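Local coordinates for lactaldehyde dehydrogenase (Escherichia coli, PDB 2HG2), which catalyses the irreversible NAD-dependent oxidation of L-lactaldehyde to L-lactate, and of glycolaldehyde to glycolate, in the breakdown of fucose and rhamnose, at residues A[151-156]-A[282-287]; A[224-229]-A[247-252]. All blocks are in the same frame, centred on the assembly; numbering follows the deposited sequence.

Contact 1: A[151-156]-A[282-287]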
loop_
_atom_site.group_PDB
_atom_site.type_symbol
_atom_site.label_atom_id
_atom_site.label_comp_id
_atom_site.label_asym_id
_atom_site.label_seq_id
_atom_site.Cartn_x
_atom_site.Cartn_y
_atom_site.Cartn_z
ATOM N N PRO A 151 29.916 -11.781 1.765
ATOM C CA PRO A 151 31.080 -11.277 2.495
ATOM C C PRO A 151 31.445 -12.335 3.549
ATOM O O PRO A 151 30.707 -13.308 3.734
ATOM C CB PRO A 151 30.548 -10.005 3.123
ATOM C CG PRO A 151 29.177 -10.447 3.555
ATOM C CD PRO A 151 28.670 -11.237 2.339
ATOM N N TRP A 152 32.574 -12.156 4.228
ATOM C CA TRP A 152 33.000 -13.111 5.254
ATOM C C TRP A 152 32.395 -12.768 6.619
ATOM O O TRP A 152 32.492 -13.541 7.564
ATOM C CB TRP A 152 34.527 -13.132 5.350
ATOM C CG TRP A 152 35.120 -11.774 5.271
ATOM C CD1 TRP A 152 35.535 -11.128 4.143
ATOM C CD2 TRP A 152 35.311 -10.858 6.354
ATOM N NE1 TRP A 152 35.973 -9.864 4.455
ATOM C CE2 TRP A 152 35.845 -9.670 5.807
ATOM C CE3 TRP A 152 35.080 -10.923 7.734
ATOM C CZ2 TRP A 152 36.154 -8.554 6.591
ATOM C CZ3 TRP A 152 35.387 -9.813 8.517
ATOM C CH2 TRP A 152 35.920 -8.642 7.941
ATOM N N ASN A 153 31.772 -11.598 6.699
ATOM C CA ASN A 153 31.126 -11.109 7.913
ATOM C C ASN A 153 29.658 -11.565 7.866
ATOM O O ASN A 153 28.919 -11.196 6.951
ATOM C CB ASN A 153 31.232 -9.582 7.929
ATOM C CG ASN A 153 30.620 -8.963 9.154
ATOM O OD1 ASN A 153 30.868 -9.402 10.279
ATOM N ND2 ASN A 153 29.821 -7.921 8.948
ATOM N N PHE A 154 29.237 -12.357 8.851
ATOM C CA PHE A 154 27.873 -12.896 8.874
ATOM C C PHE A 154 27.635 -13.675 7.572
ATOM O O PHE A 154 26.642 -13.468 6.875
ATOM C CB PHE A 154 26.837 -11.775 8.997
ATOM C CG PHE A 154 26.861 -11.071 10.319
ATOM C CD1 PHE A 154 27.598 -9.905 10.490
ATOM C CD2 PHE A 154 26.170 -11.593 11.409
ATOM C CE1 PHE A 154 27.645 -9.266 11.733
ATOM C CE2 PHE A 154 26.213 -10.963 12.650
ATOM C CZ PHE A 154 26.953 -9.798 12.812
ATOM N N PRO A 155 28.546 -14.603 7.241
ATOM C CA PRO A 155 28.431 -15.398 6.016
ATOM C C PRO A 155 27.209 -16.304 5.921
ATOM O O PRO A 155 26.634 -16.459 4.841
ATOM C CB PRO A 155 29.738 -16.185 5.995
ATOM C CG PRO A 155 29.982 -16.440 7.459
ATOM C CD PRO A 155 29.667 -15.085 8.077
ATOM N N PHE A 156 26.806 -16.899 7.037
ATOM C CA PHE A 156 25.665 -17.800 7.011
ATOM C C PHE A 156 24.363 -17.040 6.801
ATOM O O PHE A 156 23.573 -17.383 5.922
ATOM C CB PHE A 156 25.587 -18.613 8.307
ATOM C CG PHE A 156 24.661 -19.797 8.221
ATOM C CD1 PHE A 156 24.972 -20.880 7.396
ATOM C CD2 PHE A 156 23.479 -19.828 8.949
ATOM C CE1 PHE A 156 24.116 -21.976 7.303
ATOM C CE2 PHE A 156 22.616 -20.918 8.862
ATOM C CZ PHE A 156 22.935 -21.995 8.036
ATOM N N GLY A 282 34.258 -6.013 15.639
ATOM C CA GLY A 282 34.159 -4.777 14.884
ATOM C C GLY A 282 34.276 -4.996 13.387
ATOM O O GLY A 282 34.187 -4.049 12.605
ATOM N N GLN A 283 34.470 -6.253 12.991
ATOM C CA GLN A 283 34.604 -6.627 11.585
ATOM C C GLN A 283 33.307 -6.374 10.816
ATOM O O GLN A 283 33.218 -6.660 9.619
ATOM C CB GLN A 283 34.993 -8.107 11.479
ATOM C CG GLN A 283 36.331 -8.449 12.125
ATOM C CD GLN A 283 37.520 -8.098 11.245
ATOM O OE1 GLN A 283 37.955 -8.902 10.421
ATOM N NE2 GLN A 283 38.041 -6.888 11.407
ATOM N N VAL A 284 32.310 -5.833 11.512
ATOM C CA VAL A 284 31.007 -5.536 10.922
ATOM C C VAL A 284 30.914 -4.060 10.541
ATOM O O VAL A 284 31.742 -3.252 10.958
ATOM C CB VAL A 284 29.865 -5.849 11.920
ATOM C CG1 VAL A 284 28.517 -5.778 11.219
ATOM C CG2 VAL A 284 30.080 -7.217 12.536
ATOM N N CYS A 285 29.908 -3.713 9.744
ATOM C CA CYS A 285 29.710 -2.328 9.327
ATOM C C CYS A 285 28.712 -1.637 10.257
ATOM O O CYS A 285 28.898 -0.480 10.638
ATOM C CB CYS A 285 29.205 -2.274 7.881
ATOM S SG CYS A 285 27.651 -3.147 7.584
ATOM N N ASN A 286 27.658 -2.363 10.620
ATOM C CA ASN A 286 26.611 -1.867 11.512
ATOM C C ASN A 286 27.154 -0.957 12.607
ATOM O O ASN A 286 26.785 0.212 12.711
ATOM C CB ASN A 286 25.905 -3.049 12.176
ATOM C CG ASN A 286 24.444 -3.119 11.829
ATOM O OD1 ASN A 286 23.687 -2.181 12.088
ATOM N ND2 ASN A 286 24.031 -4.234 11.239
ATOM N N CYS A 287 28.022 -1.539 13.427
ATOM C CA CYS A 287 28.668 -0.878 14.554
ATOM C C CYS A 287 29.052 0.588 14.385
ATOM O O CYS A 287 29.408 1.034 13.293
ATOM C CB CYS A 287 29.911 -1.673 14.942
ATOM S SG CYS A 287 30.721 -2.499 13.557
#

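Contact 2: A[224-229]-A[247-252]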
loop_
_atom_site.group_PDB
_atom_site.type_symbol
_atom_site.label_atom_id
_atom_site.label_comp_id
_atom_site.label_asym_id
_atom_site.label_seq_id
_atom_site.Cartn_x
_atom_site.Cartn_y
_atom_site.Cartn_z
ATOM N N MET A 224 19.793 -10.247 -12.059
ATOM C CA MET A 224 20.271 -9.372 -11.000
ATOM C C MET A 224 21.386 -9.990 -10.182
ATOM O O MET A 224 21.344 -11.175 -9.839
ATOM C CB MET A 224 19.138 -8.968 -10.050
ATOM C CG MET A 224 19.620 -8.073 -8.892
ATOM S SD MET A 224 18.315 -7.403 -7.817
ATOM C CE MET A 224 17.984 -8.823 -6.751
ATOM N N VAL A 225 22.389 -9.177 -9.875
ATOM C CA VAL A 225 23.488 -9.637 -9.054
ATOM C C VAL A 225 23.396 -8.876 -7.744
ATOM O O VAL A 225 23.259 -7.656 -7.730
ATOM C CB VAL A 225 24.868 -9.381 -9.703
ATOM C CG1 VAL A 225 25.034 -7.904 -10.053
ATOM C CG2 VAL A 225 25.960 -9.829 -8.747
ATOM N N SER A 226 23.440 -9.617 -6.645
ATOM C CA SER A 226 23.360 -9.030 -5.328
ATOM C C SER A 226 24.676 -9.324 -4.640
ATOM O O SER A 226 25.126 -10.471 -4.608
ATOM C CB SER A 226 22.197 -9.652 -4.549
ATOM O OG SER A 226 22.072 -9.074 -3.261
ATOM N N MET A 227 25.301 -8.289 -4.096
ATOM C CA MET A 227 26.573 -8.478 -3.422
ATOM C C MET A 227 26.767 -7.571 -2.216
ATOM O O MET A 227 26.333 -6.418 -2.195
ATOM C CB MET A 227 27.727 -8.282 -4.415
ATOM C CG MET A 227 29.101 -8.210 -3.773
ATOM S SD MET A 227 29.514 -6.539 -3.227
ATOM C CE MET A 227 31.273 -6.542 -3.376
ATOM N N THR A 228 27.422 -8.117 -1.204
ATOM C CA THR A 228 27.718 -7.380 0.009
ATOM C C THR A 228 29.225 -7.478 0.190
ATOM O O THR A 228 29.790 -8.568 0.110
ATOM C CB THR A 228 27.003 -7.996 1.217
ATOM O OG1 THR A 228 25.589 -7.909 1.022
ATOM C CG2 THR A 228 27.374 -7.255 2.493
ATOM N N GLY A 229 29.871 -6.336 0.407
ATOM C CA GLY A 229 31.314 -6.313 0.578
ATOM C C GLY A 229 31.828 -4.889 0.674
ATOM O O GLY A 229 31.129 -4.007 1.179
ATOM N N LYS A 247 20.798 -5.689 -13.438
ATOM C CA LYS A 247 20.400 -4.972 -12.233
ATOM C C LYS A 247 21.335 -5.339 -11.078
ATOM O O LYS A 247 21.819 -6.471 -11.001
ATOM C CB LYS A 247 18.945 -5.333 -11.874
ATOM C CG LYS A 247 18.409 -4.612 -10.648
ATOM C CD LYS A 247 17.018 -5.103 -10.220
ATOM C CE LYS A 247 16.537 -4.302 -9.002
ATOM N NZ LYS A 247 15.237 -4.751 -8.414
ATOM N N VAL A 248 21.613 -4.384 -10.194
ATOM C CA VAL A 248 22.464 -4.679 -9.049
ATOM C C VAL A 248 21.812 -4.321 -7.720
ATOM O O VAL A 248 20.957 -3.434 -7.632
ATOM C CB VAL A 248 23.831 -3.947 -9.105
ATOM C CG1 VAL A 248 24.564 -4.303 -10.387
ATOM C CG2 VAL A 248 23.627 -2.440 -8.974
ATOM N N CYS A 249 22.229 -5.037 -6.688
ATOM C CA CYS A 249 21.757 -4.823 -5.331
ATOM C C CYS A 249 23.051 -4.899 -4.523
ATOM O O CYS A 249 23.631 -5.973 -4.349
ATOM C CB CYS A 249 20.790 -5.934 -4.926
ATOM S SG CYS A 249 20.027 -5.696 -3.312
ATOM N N LEU A 250 23.512 -3.750 -4.051
ATOM C CA LEU A 250 24.766 -3.682 -3.320
ATOM C C LEU A 250 24.637 -3.098 -1.915
ATOM O O LEU A 250 23.885 -2.159 -1.682
ATOM C CB LEU A 250 25.766 -2.850 -4.132
ATOM C CG LEU A 250 25.887 -3.220 -5.620
ATOM C CD1 LEU A 250 26.726 -2.184 -6.365
ATOM C CD2 LEU A 250 26.500 -4.611 -5.747
ATOM N N GLU A 251 25.378 -3.683 -0.982
ATOM C CA GLU A 251 25.421 -3.230 0.403
ATOM C C GLU A 251 26.928 -3.172 0.621
ATOM O O GLU A 251 27.585 -4.209 0.718
ATOM C CB GLU A 251 24.772 -4.266 1.317
ATOM C CG GLU A 251 24.318 -3.714 2.657
ATOM C CD GLU A 251 25.351 -3.871 3.753
ATOM O OE1 GLU A 251 25.035 -4.545 4.764
ATOM O OE2 GLU A 251 26.471 -3.327 3.613
ATOM N N LEU A 252 27.481 -1.966 0.686
ATOM C CA LEU A 252 28.929 -1.834 0.807
ATOM C C LEU A 252 29.494 -1.297 2.124
ATOM O O LEU A 252 30.556 -0.686 2.144
ATOM C CB LEU A 252 29.449 -1.002 -0.382
ATOM C CG LEU A 252 28.871 -1.401 -1.757
ATOM C CD1 LEU A 252 29.384 -0.478 -2.855
ATOM C CD2 LEU A 252 29.231 -2.857 -2.074
#

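Contact 1: A[151-156]-A[282-287]
Asn153 places CG anti to its backbone N, beside the carbonyl carbon (chi1 -179°), which carries the amide out to the methyls of Val284, while Phe154, with CG opposite its carbonyl carbon and beside the backbone N (chi1 -68°), swings its ring edge to the same valine. The two methyls of Val284 share the work. CG2 sits 3.3 Å from CE1 of Phe154, near the ring plane, and 3.2 Å from OD1 of Asn153; CG1 lies beside ND2 of Asn153 at 3.4 Å. A branched apolar residue suits this place, since it offers one methyl to each end of the amide and CG2 to the ring edge, with CG1 also near CE1. No hydrogen bond crosses the contact, and Asn153 OD1 is buried without a polar partner. This contact borders the active site of the aldehyde dehydrogenase fold, where the loop carrying Cys285, an inferred active-site residue and, as in this family, probably the nucleophile, meets the turn leading into helix 155-168. The indole of Trp152 meets Gln283. CB of Gln283 lies in the ring plane, 3.4 Å from CZ3 of Trp152, and the ring and amide planes are 37° apart. OE1 of Gln283 accepts a hydrogen bond from Ile329 N, which helps to fix that amide.

Contact 2: A[224-229]-A[247-252]
The shortest polar bond runs from Met227 N to Cys249 O, 2.9 Å, with the donor nearly in line with the C=O bond (172°). It is the middle rung of five: Val225 N, Met227 N and Gly229 N give to the carbonyls of Lys247, Cys249 and Glu251, and Cys249 N and Glu251 N return bonds to Val225 and Met227. This is the ladder of parallel strands, their axes 4.7 Å apart, and helix 231-242 completes the right-handed beta-alpha-beta crossover of a Rossmann-like domain. Val225 and Val248 lie side by side, CG1 to CG1 at 3.6 Å, on the face that this helix covers; Met227 shares it and bends at chi2 (-86°), laying SD across CD2 of Leu252 at 3.9 Å. The other face carries Met224, Ser226, Thr228, Lys247, Cys249 and Glu251. There the extended lysine passes CD at 3.6 Å from Met224 SD and takes NZ to the carbonyl of Glu468. With an alanine at Lys247, the Glu468 carbonyl is likely to lose this partner and the Met224 thioether part of its aliphatic cover. Ser226 OG and Thr228 OG1 both bond Lys162 NZ. Beyond them CB of Glu251 packs 3.7 Å from Thr228 OG1. The ladder thus fixes the backbone of Glu251, an inferred active-site residue that also binds lactate, while a bond from Gly253 N to OE2, with a weak one between OE1 and His449, probably helps to orient the carboxylate in the substrate site.

How the contacts relate
From the N terminus, the chain runs along strand 134-149 to reach 151-156, which runs into the start of helix 155-168. It then forms strands 172-176 and 202-204 before arriving at 224-229; helix 231-242 brings it back at 247-252, so contact 2 closes a short loop. Only after strand 257-260 and helix 266-277 does 282-287 return to 151-156, and this longer loop of contact 1 encloses contact 2 entirely. Contact 2 lies within one sheet, whereas contact 1 ties the turn that follows strand 134-149 of that sheet to the loop before strand 290-294 of another. The two meet where Pro151 CB packs on Thr228 O at 3.4 Å, and where Cys285 SG lies 4.1 Å from Glu251 OE1.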